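Local coordinates for hypothetical protein UNP Q5LQD5_SILPO (Silicibacter pomeroyi, PDB 2IMH) that is of unknown function but belongs to the DUF1028 family and folds with two antiparallel sheets packed against each other and helices outside them, at residues Leu8-Gly19 and Leu33-Ala43; Leu61-Val71 and Leu86-Ala97. All coordinates share one frame; numbering follows the deposited sequence.

A layered fold can be read from two contacts that use opposite faces of one sheet. The four-stranded antiparallel sheet 33-36, 40-45, 85-90 and 95-99 meets the six-stranded sheet in contact 1, whereas contact 2 lays the end of helix 51-62 and the start of helix 67-76 over the other face of the four-stranded sheet. Their centres lie about 11 Å apart. Contact 1 closes before contact 2 opens, with helix 51-62 following strand 40-45. Strands 40-45 and 85-90 are hydrogen-bonded neighbours, as between Met41 and Met89, and Arg62 makes a salt bridge to Asp36 and a hydrogen bond to Asn38. The six-stranded sheet, the four-stranded sheet and the two helices thus lie as three successive layers.

Contact 1: residues Leu8-Gly19 and Leu33-Ala43; sequences LAHDPETGAIGG and LRGDLNAGMSA
Met41, present as selenomethionine, lies against the backbone of Gly18 and Gly19 in the facing sheet. Bends about its CB-CG and CG-SE bonds (-69° and -54°) fold the chain over, bringing CE within 3.5 Å of Gly18 C. A CB on Gly19 would be jammed against this methyl, Leu8 and Leu33, so the absence of a side chain there probably permits the close approach. Ile17 crosses Met41 at a slant, its CB 3.9 Å from Met41 CG. Ile17 CD1 reaches the hairpin at the classic beta bulge, 3.6 Å from Asp36 O, while Leu37 CD2 closes in on Ile17 CG1 at 4.0 Å. At the other end, Leu8 spreads its fork: CD1 rests by Met41 O, and CD2 sits 4.0 Å from Ala43 CB and 4.1 Å from Leu33 CD2. An alanine here would remove both branches and is likely to open a gap between Leu33, Met41 and Ala43. Strands 8-11 and 40-43 run nearly antiparallel, 7.5 Å apart at closest approach, yet belong to different sheets. Their backbones bond to strand neighbours instead, Leu8 to Ile116 and Met41 to Met89, so what joins the layers here is apolar packing between the sheets.

Contact 2: residues Leu61-Val71 and Leu86-Ala97; sequences LRDGSHPEDAV and LAAMDLLGNAAA
Pro67 presses its ring over the turn end of the 86-97 hairpin, with CG 3.3 Å from Asn94 O and CB reaching toward Ala88 O. One turn later, Val71 straddles the two strands. Its CG1, anti to the backbone N (chi1 172°), slides past Leu86, while CG2 lies 3.8 Å from Ala88 CB. Between Pro67 and Val71, the small methyl of Ala96 lets the helix come close, its CB standing 3.5 Å from Glu68 CA, and the axes of helix 67-71 and strand 95-97 approach to 6.9 Å. Leu61, from the end of the preceding helix, sets CD1 3.6 Å from Met89 O and crosses Asp90 at about a right angle. That aspartate, which touches Pro67 CG and CD, opens the type I turn Asp90-Gly93: OD1 accepts from Leu92 N in an Asx turn and from Asn94 N, from opposite faces of the carboxylate, and both its oxygens take Asn94 ND2 through syn lone pairs. At the solvent side a water joins His66 NE2 to Ala95 O, to which it donates at 2.6 Å. Polar bonds thus fix the turn internally, while the helices cover the sheet through aliphatic contact.

Contact 1: residues Leu8-Gly19 and Leu33-Ala43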
# COMPACT_ATOMS: atom_id res chain seq x y z
N LEU A 8 -4.42 -2.78 -0.95
CA LEU A 8 -4.78 -1.77 0.08
C LEU A 8 -5.66 -2.46 1.10
O LEU A 8 -6.52 -3.26 0.74
CB LEU A 8 -5.52 -0.59 -0.53
CG LEU A 8 -4.88 0.08 -1.75
CD1 LEU A 8 -5.80 1.15 -2.36
CD2 LEU A 8 -3.51 0.65 -1.38
N ALA A 9 -5.49 -2.11 2.37
CA ALA A 9 -6.33 -2.73 3.39
C ALA A 9 -6.51 -1.84 4.61
O ALA A 9 -5.67 -0.99 4.87
CB ALA A 9 -5.75 -4.08 3.83
N HIS A 10 -7.60 -2.09 5.32
CA HIS A 10 -7.93 -1.47 6.60
C HIS A 10 -7.78 -2.56 7.68
O HIS A 10 -8.12 -3.73 7.44
CB HIS A 10 -9.37 -0.91 6.50
CG HIS A 10 -10.03 -0.59 7.81
ND1 HIS A 10 -9.47 0.23 8.77
CD2 HIS A 10 -11.27 -0.90 8.27
CE1 HIS A 10 -10.30 0.36 9.79
NE2 HIS A 10 -11.40 -0.31 9.51
N ASP A 11 -7.24 -2.18 8.83
CA ASP A 11 -7.12 -3.09 9.97
C ASP A 11 -8.17 -2.68 11.01
O ASP A 11 -7.93 -1.76 11.79
CB ASP A 11 -5.72 -2.98 10.57
CG ASP A 11 -5.49 -3.94 11.73
OD1 ASP A 11 -5.96 -5.08 11.65
OD2 ASP A 11 -4.83 -3.54 12.71
N PRO A 12 -9.35 -3.31 10.98
CA PRO A 12 -10.46 -2.83 11.81
C PRO A 12 -10.12 -2.71 13.29
O PRO A 12 -10.50 -1.71 13.91
CB PRO A 12 -11.54 -3.88 11.58
CG PRO A 12 -11.27 -4.39 10.21
CD PRO A 12 -9.76 -4.47 10.16
N GLU A 13 -9.41 -3.69 13.83
CA GLU A 13 -9.11 -3.69 15.27
C GLU A 13 -8.44 -2.39 15.73
O GLU A 13 -8.80 -1.85 16.80
CB GLU A 13 -8.27 -4.92 15.65
CG GLU A 13 -7.68 -4.83 17.08
CD GLU A 13 -7.22 -6.16 17.65
OE1 GLU A 13 -6.92 -7.11 16.87
OE2 GLU A 13 -7.14 -6.26 18.90
N THR A 14 -7.50 -1.87 14.93
CA THR A 14 -6.72 -0.68 15.32
C THR A 14 -7.14 0.60 14.62
O THR A 14 -6.88 1.71 15.11
CB THR A 14 -5.22 -0.88 15.10
OG1 THR A 14 -4.94 -0.97 13.69
CG2 THR A 14 -4.74 -2.16 15.79
N GLY A 15 -7.76 0.46 13.46
CA GLY A 15 -8.10 1.62 12.64
C GLY A 15 -6.92 1.98 11.75
O GLY A 15 -7.00 2.95 10.99
N ALA A 16 -5.84 1.20 11.82
CA ALA A 16 -4.72 1.42 10.89
C ALA A 16 -5.19 1.21 9.46
O ALA A 16 -6.11 0.43 9.21
CB ALA A 16 -3.56 0.49 11.18
N ILE A 17 -4.54 1.92 8.55
CA ILE A 17 -4.75 1.72 7.11
C ILE A 17 -3.39 1.43 6.50
O ILE A 17 -2.35 1.86 7.02
CB ILE A 17 -5.45 2.93 6.45
CG1 ILE A 17 -4.67 4.24 6.67
CG2 ILE A 17 -6.91 3.01 6.92
CD1 ILE A 17 -5.22 5.44 5.87
N GLY A 18 -3.37 0.68 5.41
CA GLY A 18 -2.09 0.41 4.78
C GLY A 18 -2.17 -0.14 3.38
O GLY A 18 -3.25 -0.33 2.83
N GLY A 19 -1.00 -0.36 2.81
CA GLY A 19 -0.92 -0.96 1.48
C GLY A 19 0.46 -1.53 1.26
O GLY A 19 1.40 -1.22 2.01
N LEU A 33 2.08 3.99 -3.97
CA LEU A 33 1.36 3.94 -2.71
C LEU A 33 1.27 5.30 -2.04
O LEU A 33 2.29 5.93 -1.82
CB LEU A 33 2.01 2.95 -1.75
CG LEU A 33 1.94 1.45 -2.09
CD1 LEU A 33 2.83 0.67 -1.10
CD2 LEU A 33 0.50 0.91 -2.08
N ARG A 34 0.04 5.71 -1.73
CA ARG A 34 -0.23 6.94 -0.97
C ARG A 34 -1.34 6.72 0.05
O ARG A 34 -2.17 5.82 -0.12
CB ARG A 34 -0.61 8.09 -1.90
CG ARG A 34 0.51 8.58 -2.78
CD ARG A 34 -0.01 9.41 -3.93
NE ARG A 34 1.10 9.61 -4.86
CZ ARG A 34 1.47 8.73 -5.79
NH1 ARG A 34 0.76 7.61 -5.99
NH2 ARG A 34 2.53 9.00 -6.55
N GLY A 35 -1.39 7.56 1.07
CA GLY A 35 -2.39 7.41 2.11
C GLY A 35 -2.45 8.60 3.04
O GLY A 35 -1.51 9.38 3.13
N ASP A 36 -3.59 8.74 3.71
CA ASP A 36 -3.77 9.81 4.68
C ASP A 36 -4.87 9.39 5.64
O ASP A 36 -5.95 8.94 5.22
CB ASP A 36 -4.14 11.13 3.98
CG ASP A 36 -3.99 12.35 4.88
OD1 ASP A 36 -4.31 12.27 6.08
OD2 ASP A 36 -3.54 13.40 4.35
N LEU A 37 -4.57 9.49 6.94
CA LEU A 37 -5.52 9.12 7.97
C LEU A 37 -6.80 9.96 7.95
O LEU A 37 -7.80 9.59 8.60
CB LEU A 37 -4.86 9.15 9.35
CG LEU A 37 -3.80 8.09 9.59
CD1 LEU A 37 -3.01 8.48 10.83
CD2 LEU A 37 -4.45 6.71 9.78
N ASN A 38 -6.79 11.04 7.17
CA ASN A 38 -7.99 11.83 7.00
C ASN A 38 -8.75 11.49 5.70
O ASN A 38 -9.67 12.23 5.31
CB ASN A 38 -7.67 13.32 7.09
CG ASN A 38 -6.87 13.83 5.91
OD1 ASN A 38 -6.83 13.23 4.83
ND2 ASN A 38 -6.22 14.98 6.10
N ALA A 39 -8.38 10.40 5.04
CA ALA A 39 -8.93 10.10 3.72
C ALA A 39 -9.08 8.59 3.45
O ALA A 39 -10.17 8.10 3.11
CB ALA A 39 -8.05 10.74 2.64
N GLY A 40 -7.98 7.86 3.60
CA GLY A 40 -7.93 6.46 3.13
C GLY A 40 -6.62 6.18 2.40
O GLY A 40 -5.62 6.88 2.63
N MSE A 41 -6.64 5.18 1.52
CA MSE A 41 -5.43 4.73 0.81
C MSE A 41 -5.66 4.77 -0.69
O MSE A 41 -6.80 4.60 -1.15
CB MSE A 41 -5.10 3.28 1.19
CG MSE A 41 -4.69 3.05 2.64
SE MSE A 41 -2.93 3.80 3.11
CE MSE A 41 -1.84 2.94 1.70
N SER A 42 -4.58 4.93 -1.45
CA SER A 42 -4.68 4.79 -2.90
C SER A 42 -3.48 4.06 -3.48
O SER A 42 -2.38 4.11 -2.93
CB SER A 42 -4.84 6.16 -3.57
OG SER A 42 -3.71 6.97 -3.37
N ALA A 43 -3.71 3.38 -4.61
CA ALA A 43 -2.64 2.71 -5.35
C ALA A 43 -2.81 3.18 -6.78
O ALA A 43 -3.81 2.85 -7.40
CB ALA A 43 -2.81 1.17 -5.26

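Contact 2: residues Leu61-Val71 and Leu86-Ala97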
# COMPACT_ATOMS: atom_id res chain seq x y z
N LEU A 61 -12.04 11.47 -1.52
CA LEU A 61 -12.45 10.75 -0.31
C LEU A 61 -12.59 11.69 0.90
O LEU A 61 -13.55 11.57 1.67
CB LEU A 61 -11.44 9.65 0.02
CG LEU A 61 -11.43 8.43 -0.91
CD1 LEU A 61 -10.28 7.46 -0.52
CD2 LEU A 61 -12.77 7.71 -0.97
N ARG A 62 -11.62 12.59 1.09
CA ARG A 62 -11.67 13.53 2.22
C ARG A 62 -12.95 14.34 2.12
O ARG A 62 -13.54 14.67 3.13
CB ARG A 62 -10.53 14.54 2.18
CG ARG A 62 -9.17 13.98 2.43
CD ARG A 62 -8.12 15.08 2.53
NE ARG A 62 -6.82 14.43 2.60
CZ ARG A 62 -5.98 14.29 1.57
NH1 ARG A 62 -4.84 13.64 1.76
NH2 ARG A 62 -6.27 14.80 0.38
N ASP A 63 -13.33 14.68 0.90
CA ASP A 63 -14.47 15.55 0.65
C ASP A 63 -15.80 14.80 0.57
O ASP A 63 -16.82 15.37 0.19
CB ASP A 63 -14.21 16.40 -0.59
CG ASP A 63 -13.12 17.45 -0.38
OD1 ASP A 63 -12.89 17.88 0.79
OD2 ASP A 63 -12.51 17.87 -1.38
N GLY A 64 -15.81 13.53 0.96
CA GLY A 64 -17.06 12.79 1.13
C GLY A 64 -17.59 12.00 -0.05
O GLY A 64 -18.79 11.70 -0.11
N SER A 65 -16.71 11.67 -1.00
CA SER A 65 -17.08 10.77 -2.10
C SER A 65 -16.91 9.31 -1.70
O SER A 65 -15.89 8.94 -1.11
CB SER A 65 -16.20 11.02 -3.33
OG SER A 65 -16.44 12.27 -3.93
N HIS A 66 -17.85 8.46 -2.12
CA HIS A 66 -17.67 7.01 -2.06
C HIS A 66 -16.48 6.64 -2.97
O HIS A 66 -16.31 7.26 -4.02
CB HIS A 66 -18.94 6.29 -2.53
CG HIS A 66 -18.83 4.80 -2.51
ND1 HIS A 66 -19.38 4.02 -1.51
CD2 HIS A 66 -18.21 3.94 -3.36
CE1 HIS A 66 -19.09 2.75 -1.74
NE2 HIS A 66 -18.38 2.67 -2.85
N PRO A 67 -15.66 5.66 -2.56
CA PRO A 67 -14.53 5.22 -3.41
C PRO A 67 -14.86 5.02 -4.90
O PRO A 67 -14.06 5.41 -5.75
CB PRO A 67 -14.11 3.90 -2.78
CG PRO A 67 -14.43 4.10 -1.32
CD PRO A 67 -15.69 4.92 -1.27
N GLU A 68 -16.01 4.44 -5.23
CA GLU A 68 -16.35 4.25 -6.65
C GLU A 68 -16.45 5.59 -7.38
O GLU A 68 -15.92 5.75 -8.49
CB GLU A 68 -17.64 3.45 -6.78
CG GLU A 68 -18.13 3.31 -8.20
CD GLU A 68 -19.48 2.64 -8.27
OE1 GLU A 68 -19.70 1.64 -7.53
OE2 GLU A 68 -20.33 3.12 -9.05
N ASP A 69 -17.14 6.55 -6.77
CA ASP A 69 -17.27 7.89 -7.34
C ASP A 69 -15.97 8.68 -7.37
O ASP A 69 -15.68 9.37 -8.35
CB ASP A 69 -18.35 8.67 -6.59
CG ASP A 69 -19.72 8.05 -6.76
OD1 ASP A 69 -20.00 7.48 -7.85
OD2 ASP A 69 -20.51 8.13 -5.81
N ALA A 70 -15.18 8.58 -6.31
CA ALA A 70 -13.86 9.20 -6.27
C ALA A 70 -12.98 8.70 -7.43
O ALA A 70 -12.38 9.49 -8.16
CB ALA A 70 -13.20 8.89 -4.93
N VAL A 71 -12.93 7.39 -7.62
CA VAL A 71 -12.14 6.81 -8.70
C VAL A 71 -12.70 7.25 -10.05
O VAL A 71 -11.95 7.66 -10.94
CB VAL A 71 -12.06 5.27 -8.58
CG1 VAL A 71 -11.40 4.68 -9.81
CG2 VAL A 71 -11.27 4.88 -7.31
N LEU A 86 -6.13 2.49 -11.17
CA LEU A 86 -6.27 3.20 -9.89
C LEU A 86 -7.15 2.42 -8.93
O LEU A 86 -8.19 1.88 -9.31
CB LEU A 86 -6.90 4.58 -10.13
CG LEU A 86 -7.06 5.48 -8.89
CD1 LEU A 86 -5.69 5.82 -8.30
CD2 LEU A 86 -7.85 6.76 -9.22
N ALA A 87 -6.72 2.36 -7.67
CA ALA A 87 -7.52 1.71 -6.65
C ALA A 87 -7.52 2.63 -5.45
O ALA A 87 -6.53 3.33 -5.18
CB ALA A 87 -6.93 0.37 -6.27
N ALA A 88 -8.64 2.68 -4.74
CA ALA A 88 -8.74 3.58 -3.60
C ALA A 88 -9.62 2.94 -2.56
O ALA A 88 -10.59 2.26 -2.90
CB ALA A 88 -9.34 4.92 -4.01
N MSE A 89 -9.31 3.20 -1.29
CA MSE A 89 -10.07 2.60 -0.21
C MSE A 89 -10.31 3.67 0.85
O MSE A 89 -9.40 4.44 1.14
CB MSE A 89 -9.28 1.43 0.41
CG MSE A 89 -10.00 0.74 1.55
SE MSE A 89 -8.75 -0.18 2.74
CE MSE A 89 -7.94 1.39 3.58
N ASP A 90 -11.51 3.72 1.43
CA ASP A 90 -11.81 4.72 2.45
C ASP A 90 -11.47 4.20 3.84
O ASP A 90 -10.98 3.08 3.97
CB ASP A 90 -13.26 5.26 2.34
CG ASP A 90 -14.33 4.29 2.86
OD1 ASP A 90 -14.02 3.24 3.47
OD2 ASP A 90 -15.53 4.62 2.63
N LEU A 91 -11.72 5.03 4.86
CA LEU A 91 -11.27 4.71 6.21
C LEU A 91 -12.02 3.56 6.85
O LEU A 91 -11.59 3.04 7.89
CB LEU A 91 -11.34 5.96 7.11
CG LEU A 91 -10.38 7.10 6.76
CD1 LEU A 91 -10.72 8.31 7.63
CD2 LEU A 91 -8.91 6.68 6.97
N LEU A 92 -13.13 3.14 6.24
CA LEU A 92 -13.88 1.99 6.72
C LEU A 92 -13.75 0.78 5.80
O LEU A 92 -14.52 -0.19 5.92
CB LEU A 92 -15.35 2.36 6.95
CG LEU A 92 -15.60 3.16 8.24
CD1 LEU A 92 -16.92 3.91 8.19
CD2 LEU A 92 -15.52 2.24 9.46
N GLY A 93 -12.79 0.84 4.87
CA GLY A 93 -12.44 -0.34 4.07
C GLY A 93 -13.23 -0.52 2.79
O GLY A 93 -13.01 -1.50 2.07
N ASN A 94 -14.14 0.41 2.50
CA ASN A 94 -14.84 0.43 1.21
C ASN A 94 -13.85 0.77 0.12
O ASN A 94 -13.00 1.62 0.32
CB ASN A 94 -15.93 1.49 1.27
CG ASN A 94 -16.90 1.22 2.37
OD1 ASN A 94 -17.66 0.24 2.32
ND2 ASN A 94 -16.85 2.03 3.42
N ALA A 95 -13.96 0.10 -1.03
CA ALA A 95 -12.92 0.25 -2.07
C ALA A 95 -13.44 0.11 -3.47
O ALA A 95 -14.48 -0.52 -3.69
CB ALA A 95 -11.82 -0.76 -1.84
N ALA A 96 -12.71 0.68 -4.42
CA ALA A 96 -13.06 0.57 -5.83
C ALA A 96 -11.79 0.69 -6.66
O ALA A 96 -10.82 1.31 -6.23
CB ALA A 96 -14.01 1.66 -6.22
N ALA A 97 -11.83 0.15 -7.87
CA ALA A 97 -10.73 0.27 -8.80
C ALA A 97 -11.20 0.62 -10.20
O ALA A 97 -12.35 0.34 -10.59
CB ALA A 97 -9.91 -1.01 -8.83
O HOH W 1 -17.03 -0.04 -3.22